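Local atomic coordinates of VP4 protein (Tellina virus 1, PDB entry 3P06), a protein that probably acts as the serine protease that cuts the birnavirus polyprotein into its final products, captured here as an acyl-enzyme with its own C-terminus. Residues Asn1-Ala7 against Thr87-Asp93; Leu12-Ser18 against Gly188-Ala194; Ala51-Gly57 against Ile72-Val78. One frame throughout, in Å; residues are numbered along the deposited sequence.

Contact 1 of 3, residues Asn1-Ala7 against Thr87-Asp93; sequences NGVELSA and TSILVPD
V3 and V91 exchange two backbone hydrogen bonds, and L5 and I89 do the same two residues further on. These are the hydrogen-bonded pairs of an antiparallel ladder. V91 N reaches V3 O at 2.8 Å in an almost straight bond, and L5 N bonds to I89 O at 2.8 Å. The ends are bonded less regularly: D93 N holds N1 O, while A7 N sits above the carbonyl plane of T87 O. In the non-hydrogen-bonded pair of G2 with P92, G2 CA lies 3.1 Å from V91 O, where glycine fits because a beta carbon would collide with that oxygen.

Apolar contacts gather on the face of V3, L5, I89 and V91, which A7 joins from beyond the strand end. L5 CD1 touches V91 CG2 at 3.8 Å, and A7 CB rests on I89 CD1 at 3.9 Å. With CG1 set between its backbone N and carbonyl carbon (chi1 54°), I89 reaches A7 while also packing on M28 and V30 of strand 21-31. On the other face, L90 turns CD1 back to 3.3 Å from V3 O.

Where strand 2-6 begins, N1 CB lies 3.1 Å from D93 OD2, the side chains crossing with amide and carboxylate planes 43° apart. S88 OG bonds to T85. The whole is an antiparallel β-ladder, with strand 2-6 outermost in a four-stranded sheet of this Peptidase S50 domain.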
loop_
_atom_site.group_PDB
_atom_site.type_symbol
_atom_site.label_atom_id
_atom_site.label_comp_id
_atom_site.label_asym_id
_atom_site.label_seq_id
_atom_site.Cartn_x
_atom_site.Cartn_y
_atom_site.Cartn_z
ATOM N N ASN A 1 0.255 0.616 21.290
ATOM C CA ASN A 1 1.381 -0.355 21.117
ATOM C C ASN A 1 1.637 -0.626 19.651
ATOM O O ASN A 1 0.695 -0.699 18.846
ATOM C CB ASN A 1 1.157 -1.656 21.843
ATOM C CG ASN A 1 1.964 -1.794 23.113
ATOM O OD1 ASN A 1 2.744 -2.754 23.257
ATOM N ND2 ASN A 1 1.753 -0.876 24.086
ATOM N N GLY A 2 2.913 -0.734 19.296
ATOM C CA GLY A 2 3.314 -1.034 17.919
ATOM C C GLY A 2 4.811 -1.298 17.878
ATOM O O GLY A 2 5.537 -1.220 18.900
ATOM N N VAL A 3 5.299 -1.569 16.686
ATOM C CA VAL A 3 6.695 -1.874 16.497
ATOM C C VAL A 3 7.235 -0.931 15.412
ATOM O O VAL A 3 6.566 -0.703 14.379
ATOM C CB VAL A 3 6.820 -3.364 16.096
ATOM C CG1 VAL A 3 8.301 -3.786 15.870
ATOM C CG2 VAL A 3 6.278 -4.243 17.256
ATOM N N GLU A 4 8.436 -0.385 15.618
ATOM C CA GLU A 4 9.079 0.401 14.597
ATOM C C GLU A 4 10.081 -0.475 13.848
ATOM O O GLU A 4 10.958 -1.072 14.475
ATOM C CB GLU A 4 9.864 1.563 15.183
ATOM C CG GLU A 4 10.398 2.475 14.063
ATOM C CD GLU A 4 11.898 2.786 14.166
ATOM O OE1 GLU A 4 12.219 4.002 14.189
ATOM O OE2 GLU A 4 12.770 1.846 14.198
ATOM N N LEU A 5 10.021 -0.491 12.519
ATOM C CA LEU A 5 10.830 -1.426 11.725
ATOM C C LEU A 5 11.598 -0.632 10.682
ATOM O O LEU A 5 11.069 0.337 10.115
ATOM C CB LEU A 5 9.910 -2.461 11.004
ATOM C CG LEU A 5 8.859 -3.179 11.853
ATOM C CD1 LEU A 5 7.962 -3.994 10.984
ATOM C CD2 LEU A 5 9.579 -4.096 12.912
ATOM N N SER A 6 12.859 -1.012 10.428
ATOM C CA SER A 6 13.593 -0.543 9.249
ATOM C C SER A 6 12.941 -1.215 8.089
ATOM O O SER A 6 12.807 -2.406 8.107
ATOM C CB SER A 6 15.029 -1.097 9.241
ATOM O OG SER A 6 15.721 -0.485 10.267
ATOM N N ALA A 7 12.588 -0.511 7.055
ATOM C CA ALA A 7 11.784 -1.129 5.997
ATOM C C ALA A 7 11.777 -0.194 4.859
ATOM O O ALA A 7 11.800 1.038 5.027
ATOM C CB ALA A 7 10.317 -1.297 6.466
ATOM N N THR A 87 13.021 5.305 5.543
ATOM C CA THR A 87 13.638 4.010 5.844
ATOM C C THR A 87 13.043 3.255 7.017
ATOM O O THR A 87 13.587 2.214 7.443
ATOM C CB THR A 87 15.205 4.148 6.139
ATOM O OG1 THR A 87 15.379 4.962 7.307
ATOM C CG2 THR A 87 15.918 4.785 4.988
ATOM N N SER A 88 11.936 3.740 7.557
ATOM C CA SER A 88 11.307 3.012 8.653
ATOM C C SER A 88 9.814 3.191 8.682
ATOM O O SER A 88 9.276 4.192 8.123
ATOM C CB SER A 88 11.928 3.478 9.994
ATOM O OG SER A 88 11.484 4.792 10.188
ATOM N N ILE A 89 9.131 2.256 9.342
ATOM C CA ILE A 89 7.727 2.445 9.563
ATOM C C ILE A 89 7.359 2.092 10.975
ATOM O O ILE A 89 8.062 1.353 11.627
ATOM C CB ILE A 89 6.855 1.524 8.624
ATOM C CG1 ILE A 89 7.282 0.032 8.778
ATOM C CG2 ILE A 89 7.019 2.002 7.218
ATOM C CD1 ILE A 89 6.632 -0.932 7.772
ATOM N N LEU A 90 6.211 2.550 11.411
ATOM C CA LEU A 90 5.706 2.140 12.667
ATOM C C LEU A 90 4.381 1.379 12.379
ATOM O O LEU A 90 3.423 1.942 11.827
ATOM C CB LEU A 90 5.482 3.360 13.526
ATOM C CG LEU A 90 4.910 3.177 14.946
ATOM C CD1 LEU A 90 5.679 2.158 15.708
ATOM C CD2 LEU A 90 5.085 4.476 15.722
ATOM N N VAL A 91 4.359 0.120 12.781
ATOM C CA VAL A 91 3.270 -0.810 12.510
ATOM C C VAL A 91 2.510 -0.933 13.848
ATOM O O VAL A 91 3.082 -1.323 14.874
ATOM C CB VAL A 91 3.844 -2.189 12.052
ATOM C CG1 VAL A 91 2.721 -3.261 11.797
ATOM C CG2 VAL A 91 4.673 -2.021 10.726
ATOM N N PRO A 92 1.226 -0.609 13.831
ATOM C CA PRO A 92 0.456 -0.651 15.102
ATOM C C PRO A 92 0.122 -2.116 15.413
ATOM O O PRO A 92 0.076 -2.958 14.492
ATOM C CB PRO A 92 -0.812 0.150 14.783
ATOM C CG PRO A 92 -1.002 -0.153 13.195
ATOM C CD PRO A 92 0.439 -0.136 12.658
ATOM N N ASP A 93 -0.072 -2.412 16.695
ATOM C CA ASP A 93 -0.458 -3.749 17.111
ATOM C C ASP A 93 -1.964 -3.954 16.792
ATOM O O ASP A 93 -2.387 -5.050 16.542
ATOM C CB ASP A 93 -0.245 -3.892 18.597
ATOM C CG ASP A 93 1.190 -4.256 18.951
ATOM O OD1 ASP A 93 2.044 -4.496 18.044
ATOM O OD2 ASP A 93 1.449 -4.310 20.182
HETATM O O HOH W 1 4.756 -4.210 20.359
#

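Contact 2 of 3, residues Leu12-Ser18 against Gly188-Ala194; sequences LPVLMDS and GKNVAQA. With BME (beta-mercaptoethanol), chain F.
L15 and Q193 form the antiparallel pair by which the C-terminal tail enters the protease's active site as an added β-strand, between strands 9-18 and 98-99. This is the extended way in which proteases commonly hold a substrate. Q193 N gives a straight bond to L15 O at 2.8 Å, in the carbonyl plane, and L15 N answers with a longer, tilted bond of 3.1 Å to Q193 O.

The small A192 and A194 suit their places, for their methyls meet V14 and L12. V14 CG1, anti to the carbonyl carbon (chi1 -61°), meets A194 CB at 3.9 Å, and V14 CG2 meets A192 CB at 3.8 Å. L12 adds CD1 against A194 CB. F27 also packs on L12, V14 and A192.

Further out the direct backbone bonding stops. A water bridges D17 N, V191 O and NE2 of Q193, whose extended side chain reaches it. N190 CB lies 3.3 Å from D17 O, and N190 ND2 lies against S18 CB. M16, a selenomethionine, packs against the bend of the tail: its CG lies 3.4 Å from V191 O, and a bend at chi3 brings SE to 3.7 Å from G188 N. That nitrogen, G188 N, donates a 3.1 Å hydrogen bond to O1 of a beta-mercaptoethanol, probably from the crystallisation liquor.

P13 and L15 touch the predicted active-site K141. The chemistry is that of an intramolecular acyl-enzyme: the tail is the acyl part of the substrate, the residues before the cleaved bond. The backbone bonds and methyl contacts are consistent with holding it extended, with A194 C in ester linkage to OG of S102, the predicted nucleophile.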
loop_
_atom_site.group_PDB
_atom_site.type_symbol
_atom_site.label_atom_id
_atom_site.label_comp_id
_atom_site.label_asym_id
_atom_site.label_seq_id
_atom_site.Cartn_x
_atom_site.Cartn_y
_atom_site.Cartn_z
ATOM N N LEU A 12 0.425 3.045 0.551
ATOM C CA LEU A 12 -0.857 3.043 -0.160
ATOM C C LEU A 12 -1.947 3.500 0.825
ATOM O O LEU A 12 -1.970 3.083 1.978
ATOM C CB LEU A 12 -1.190 1.636 -0.758
ATOM C CG LEU A 12 -1.327 0.520 0.285
ATOM C CD1 LEU A 12 -2.775 0.020 0.284
ATOM C CD2 LEU A 12 -0.369 -0.709 0.013
ATOM N N PRO A 13 -2.860 4.338 0.354
ATOM C CA PRO A 13 -3.964 4.798 1.205
ATOM C C PRO A 13 -5.082 3.756 1.342
ATOM O O PRO A 13 -5.323 2.987 0.418
ATOM C CB PRO A 13 -4.470 6.072 0.467
ATOM C CG PRO A 13 -4.254 5.764 -0.963
ATOM C CD PRO A 13 -2.911 4.951 -0.994
ATOM N N VAL A 14 -5.716 3.706 2.510
ATOM C CA VAL A 14 -6.902 2.883 2.711
ATOM C C VAL A 14 -7.989 3.707 3.356
ATOM O O VAL A 14 -7.718 4.699 4.021
ATOM C CB VAL A 14 -6.632 1.600 3.602
ATOM C CG1 VAL A 14 -5.617 0.750 2.925
ATOM C CG2 VAL A 14 -6.182 2.019 5.097
ATOM N N LEU A 15 -9.226 3.280 3.164
ATOM C CA LEU A 15 -10.386 3.906 3.785
ATOM C C LEU A 15 -11.089 2.924 4.710
ATOM O O LEU A 15 -11.092 1.742 4.415
ATOM C CB LEU A 15 -11.371 4.358 2.707
ATOM C CG LEU A 15 -10.816 5.354 1.677
ATOM C CD1 LEU A 15 -11.982 5.645 0.700
ATOM C CD2 LEU A 15 -10.346 6.637 2.317
HETATM N N MSE A 16 -11.668 3.411 5.815
HETATM C CA MSE A 16 -12.295 2.593 6.847
HETATM C C MSE A 16 -13.627 3.175 7.178
HETATM O O MSE A 16 -13.749 4.402 7.339
HETATM C CB MSE A 16 -11.460 2.506 8.130
HETATM C CG MSE A 16 -10.236 1.615 7.920
HETATM SE SE MSE A 16 -8.661 1.897 9.081
HETATM C CE MSE A 16 -8.263 3.758 8.539
ATOM N N ASP A 17 -14.619 2.296 7.288
ATOM C CA ASP A 17 -15.965 2.671 7.687
ATOM C C ASP A 17 -16.241 2.292 9.162
ATOM O O ASP A 17 -16.213 1.121 9.528
ATOM C CB ASP A 17 -16.955 1.956 6.791
ATOM C CG ASP A 17 -18.211 2.717 6.606
ATOM O OD1 ASP A 17 -18.759 3.289 7.605
ATOM O OD2 ASP A 17 -18.674 2.747 5.430
ATOM N N SER A 18 -16.514 3.297 9.992
ATOM C CA SER A 18 -16.992 3.097 11.372
ATOM C C SER A 18 -18.435 3.527 11.400
ATOM O O SER A 18 -18.798 4.503 12.088
ATOM C CB SER A 18 -16.209 3.951 12.373
ATOM O OG SER A 18 -16.791 5.251 12.459
ATOM N N GLY A 188 -7.248 2.365 12.486
ATOM C CA GLY A 188 -8.595 1.922 12.797
ATOM C C GLY A 188 -8.624 0.437 13.057
ATOM O O GLY A 188 -7.671 -0.300 12.761
ATOM N N LYS A 189 -9.732 -0.026 13.596
ATOM C CA LYS A 189 -9.874 -1.444 13.783
ATOM C C LYS A 189 -10.897 -1.971 12.751
ATOM O O LYS A 189 -11.198 -3.187 12.704
ATOM C CB LYS A 189 -10.299 -1.727 15.230
ATOM C CG LYS A 189 -10.081 -3.141 15.695
ATOM C CD LYS A 189 -10.209 -3.221 17.219
ATOM C CE LYS A 189 -10.919 -4.493 17.622
ATOM N NZ LYS A 189 -11.046 -4.567 19.111
ATOM N N ASN A 190 -11.431 -1.053 11.937
ATOM C CA ASN A 190 -12.556 -1.369 11.046
ATOM C C ASN A 190 -11.911 -1.910 9.792
ATOM O O ASN A 190 -10.801 -1.527 9.524
ATOM C CB ASN A 190 -13.356 -0.083 10.719
ATOM C CG ASN A 190 -13.303 1.004 11.859
ATOM O OD1 ASN A 190 -12.321 1.818 11.998
ATOM N ND2 ASN A 190 -14.409 1.070 12.616
ATOM N N VAL A 191 -12.568 -2.739 9.008
ATOM C CA VAL A 191 -12.006 -3.165 7.696
ATOM C C VAL A 191 -11.303 -2.069 6.850
ATOM O O VAL A 191 -11.885 -1.016 6.576
ATOM C CB VAL A 191 -13.106 -3.884 6.853
ATOM C CG1 VAL A 191 -12.598 -4.209 5.422
ATOM C CG2 VAL A 191 -13.702 -5.141 7.656
ATOM N N ALA A 192 -10.056 -2.308 6.410
ATOM C CA ALA A 192 -9.350 -1.325 5.575
ATOM C C ALA A 192 -9.544 -1.668 4.140
ATOM O O ALA A 192 -9.163 -2.754 3.697
ATOM C CB ALA A 192 -7.815 -1.269 5.897
ATOM N N GLN A 193 -10.158 -0.737 3.411
ATOM C CA GLN A 193 -10.470 -0.914 1.974
ATOM C C GLN A 193 -9.390 -0.241 1.151
ATOM O O GLN A 193 -9.308 1.003 1.096
ATOM C CB GLN A 193 -11.883 -0.343 1.624
ATOM C CG GLN A 193 -12.919 -0.697 2.716
ATOM C CD GLN A 193 -14.324 -0.134 2.484
ATOM O OE1 GLN A 193 -14.732 0.141 1.341
ATOM N NE2 GLN A 193 -15.073 0.027 3.569
ATOM N N ALA A 194 -8.592 -1.091 0.495
ATOM C CA ALA A 194 -7.432 -0.686 -0.311
ATOM C C ALA A 194 -7.842 -0.787 -1.768
ATOM O O ALA A 194 -8.841 -1.414 -2.100
ATOM C CB ALA A 194 -6.271 -1.682 -0.075
HETATM C C1 BME F . -3.552 1.285 10.498
HETATM C C2 BME F . -3.989 2.032 9.214
HETATM O O1 BME F . -4.576 1.135 11.515
HETATM S S2 BME F . -3.079 3.661 9.135
HETATM O O HOH W 2 -14.425 -0.237 6.513
#

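Contact 3 of 3, residues Ala51-Gly57 against Ile72-Val78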
loop_
_atom_site.group_PDB
_atom_site.type_symbol
_atom_site.label_atom_id
_atom_site.label_comp_id
_atom_site.label_asym_id
_atom_site.label_seq_id
_atom_site.Cartn_x
_atom_site.Cartn_y
_atom_site.Cartn_z
ATOM N N ALA A 51 4.925 -15.089 -11.211
ATOM C CA ALA A 51 6.353 -14.759 -11.417
ATOM C C ALA A 51 7.279 -15.295 -10.307
ATOM O O ALA A 51 8.454 -14.920 -10.258
ATOM C CB ALA A 51 6.536 -13.209 -11.573
ATOM N N GLY A 52 6.777 -16.183 -9.437
ATOM C CA GLY A 52 7.595 -16.705 -8.325
ATOM C C GLY A 52 7.510 -15.887 -7.014
ATOM O O GLY A 52 8.173 -16.236 -6.058
ATOM N N GLY A 53 6.696 -14.815 -6.942
ATOM C CA GLY A 53 6.722 -13.923 -5.772
ATOM C C GLY A 53 5.782 -14.445 -4.661
ATOM O O GLY A 53 5.060 -15.423 -4.860
ATOM N N THR A 54 5.794 -13.817 -3.487
ATOM C CA THR A 54 4.907 -14.227 -2.377
ATOM C C THR A 54 4.415 -12.944 -1.722
ATOM O O THR A 54 5.261 -12.070 -1.396
ATOM C CB THR A 54 5.655 -15.059 -1.268
ATOM O OG1 THR A 54 6.296 -16.202 -1.826
ATOM C CG2 THR A 54 4.642 -15.571 -0.243
ATOM N N ILE A 55 3.087 -12.768 -1.560
ATOM C CA ILE A 55 2.592 -11.562 -0.944
ATOM C C ILE A 55 1.872 -12.015 0.355
ATOM O O ILE A 55 0.904 -12.796 0.322
ATOM C CB ILE A 55 1.583 -10.889 -1.889
ATOM C CG1 ILE A 55 2.185 -10.670 -3.317
ATOM C CG2 ILE A 55 1.049 -9.550 -1.312
ATOM C CD1 ILE A 55 1.114 -10.417 -4.359
ATOM N N TYR A 56 2.271 -11.432 1.466
ATOM C CA TYR A 56 1.717 -11.690 2.783
ATOM C C TYR A 56 0.857 -10.530 3.222
ATOM O O TYR A 56 1.055 -9.405 2.787
ATOM C CB TYR A 56 2.897 -11.825 3.813
ATOM C CG TYR A 56 3.928 -12.896 3.509
ATOM C CD1 TYR A 56 3.834 -14.165 4.113
ATOM C CD2 TYR A 56 5.023 -12.648 2.606
ATOM C CE1 TYR A 56 4.795 -15.144 3.884
ATOM C CE2 TYR A 56 6.025 -13.643 2.370
ATOM C CZ TYR A 56 5.882 -14.883 2.996
ATOM O OH TYR A 56 6.790 -15.870 2.787
ATOM N N GLY A 57 -0.036 -10.786 4.189
ATOM C CA GLY A 57 -0.758 -9.722 4.874
ATOM C C GLY A 57 -2.183 -9.605 4.269
ATOM O O GLY A 57 -2.931 -8.739 4.659
ATOM N N ILE A 72 5.159 -9.830 -9.542
ATOM C CA ILE A 72 5.983 -9.595 -8.365
ATOM C C ILE A 72 6.845 -10.869 -8.241
ATOM O O ILE A 72 6.304 -12.005 -8.219
ATOM C CB ILE A 72 5.083 -9.383 -7.111
ATOM C CG1 ILE A 72 4.345 -8.029 -7.210
ATOM C CG2 ILE A 72 5.891 -9.557 -5.806
ATOM C CD1 ILE A 72 3.299 -7.840 -6.172
ATOM N N LYS A 73 8.173 -10.680 -8.187
ATOM C CA LYS A 73 9.101 -11.839 -8.097
ATOM C C LYS A 73 9.615 -12.084 -6.686
ATOM O O LYS A 73 9.951 -13.196 -6.370
ATOM C CB LYS A 73 10.275 -11.679 -9.090
ATOM C CG LYS A 73 9.722 -11.314 -10.458
ATOM C CD LYS A 73 10.695 -11.479 -11.557
ATOM C CE LYS A 73 11.613 -10.286 -11.675
ATOM N NZ LYS A 73 12.689 -10.708 -12.641
ATOM N N GLY A 74 9.655 -11.066 -5.838
ATOM C CA GLY A 74 10.170 -11.253 -4.483
ATOM C C GLY A 74 9.043 -11.368 -3.435
ATOM O O GLY A 74 7.857 -11.636 -3.785
ATOM N N ALA A 75 9.385 -11.182 -2.162
ATOM C CA ALA A 75 8.378 -11.239 -1.077
ATOM C C ALA A 75 7.888 -9.821 -0.802
ATOM O O ALA A 75 8.708 -8.882 -0.809
ATOM C CB ALA A 75 8.973 -11.895 0.181
ATOM N N ILE A 76 6.575 -9.632 -0.626
ATOM C CA ILE A 76 6.021 -8.316 -0.288
ATOM C C ILE A 76 5.096 -8.625 0.886
ATOM O O ILE A 76 4.381 -9.628 0.853
ATOM C CB ILE A 76 5.175 -7.698 -1.427
ATOM C CG1 ILE A 76 6.001 -7.350 -2.681
ATOM C CG2 ILE A 76 4.360 -6.416 -0.898
ATOM C CD1 ILE A 76 6.894 -6.080 -2.547
ATOM N N THR A 77 5.147 -7.824 1.946
ATOM C CA THR A 77 4.194 -7.954 3.043
ATOM C C THR A 77 3.466 -6.631 3.074
ATOM O O THR A 77 4.137 -5.610 3.020
ATOM C CB THR A 77 4.935 -8.156 4.372
ATOM O OG1 THR A 77 5.711 -9.349 4.239
ATOM C CG2 THR A 77 3.909 -8.312 5.619
ATOM N N VAL A 78 2.113 -6.655 3.122
ATOM C CA VAL A 78 1.325 -5.438 3.180
ATOM C C VAL A 78 0.976 -5.249 4.636
ATOM O O VAL A 78 0.333 -6.138 5.239
ATOM C CB VAL A 78 0.079 -5.593 2.253
ATOM C CG1 VAL A 78 -0.629 -4.330 2.111
ATOM C CG2 VAL A 78 0.605 -5.948 0.797
HETATM O O HOH W 3 -1.714 -7.001 6.731
#
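Y56 sets its side chain beside T77 and A75 of the neighbouring parallel strand. Its CB sits near T77 OG1, and because CG stands anti to the carbonyl carbon (chi1 -57°) the ring swings back along the strand toward A75. CG stays close to the same hydroxyl oxygen. The CD2 edge of the ring faces I76 O, which lies in the ring plane 3.6 Å from CD2, so the slightly positive hydrogen on CD2 is turned to a carbonyl. CE2 then meets A75 CB at 4.1 Å, a methyl small enough to admit the broad ring beside it. Beyond the two segments, the tyrosine side chain also touches I46, D33 and S35. The T77 hydroxyl does not depend on the tyrosine: it is hydrogen-bonded to G32 O and L34 N.

The backbones form a parallel ladder. T54 N bonds to G74 O from above the carbonyl plane, I76 N reaches T54 O, Y56 N meets I76 O at 2.8 Å, and V78 N closes the run on Y56 O. The two strands are the outer members of a β-α-β unit, strand 54-58, helix 64-67 and strand 75-81, whose direct neighbours in the sheet are strands 45-48 and 21-31.

On the opposite face from Y56 the contact is aliphatic. The side chains of I55 and I72, the latter from just before its strand, cross at about a right angle, CD1 to CD1 3.8 Å, while I55 CG2 lies side by side with V78 CG2. Helix 104-111 packs on I72 and I76, consistent with apolar side chains at these buried positions. Ahead of the ladder, G53 CA is squeezed among the carbonyls of I72, K73 and G74, tolerable only without a side chain. At the far end G57 has a phi of 100°, where a beta carbon would jam against Y56 O, which suits glycine; a water donates to both G57 O and V78 O, at 2.7 Å from the latter.

How the contacts relate
Contacts 2 and 3 belong to one mixed sheet and meet directly, L12 CD2 packing on V78 CG1 at 4.2 Å, although their centres are about 21 Å apart. Contact 1 lies in the separate antiparallel sheet, its centre about 18 Å from that of contact 2 and about 19 Å from that of contact 3, without touching either. Strands 2-6 and 9-18 are successive, so the chain passes from contact 1 straight into contact 2. Contact 3 is nested within the loops closed by both of the others. Only contact 2 carries the acyl bond to S102; the side chain of V78 in contact 3 is about 9 Å from that of S102.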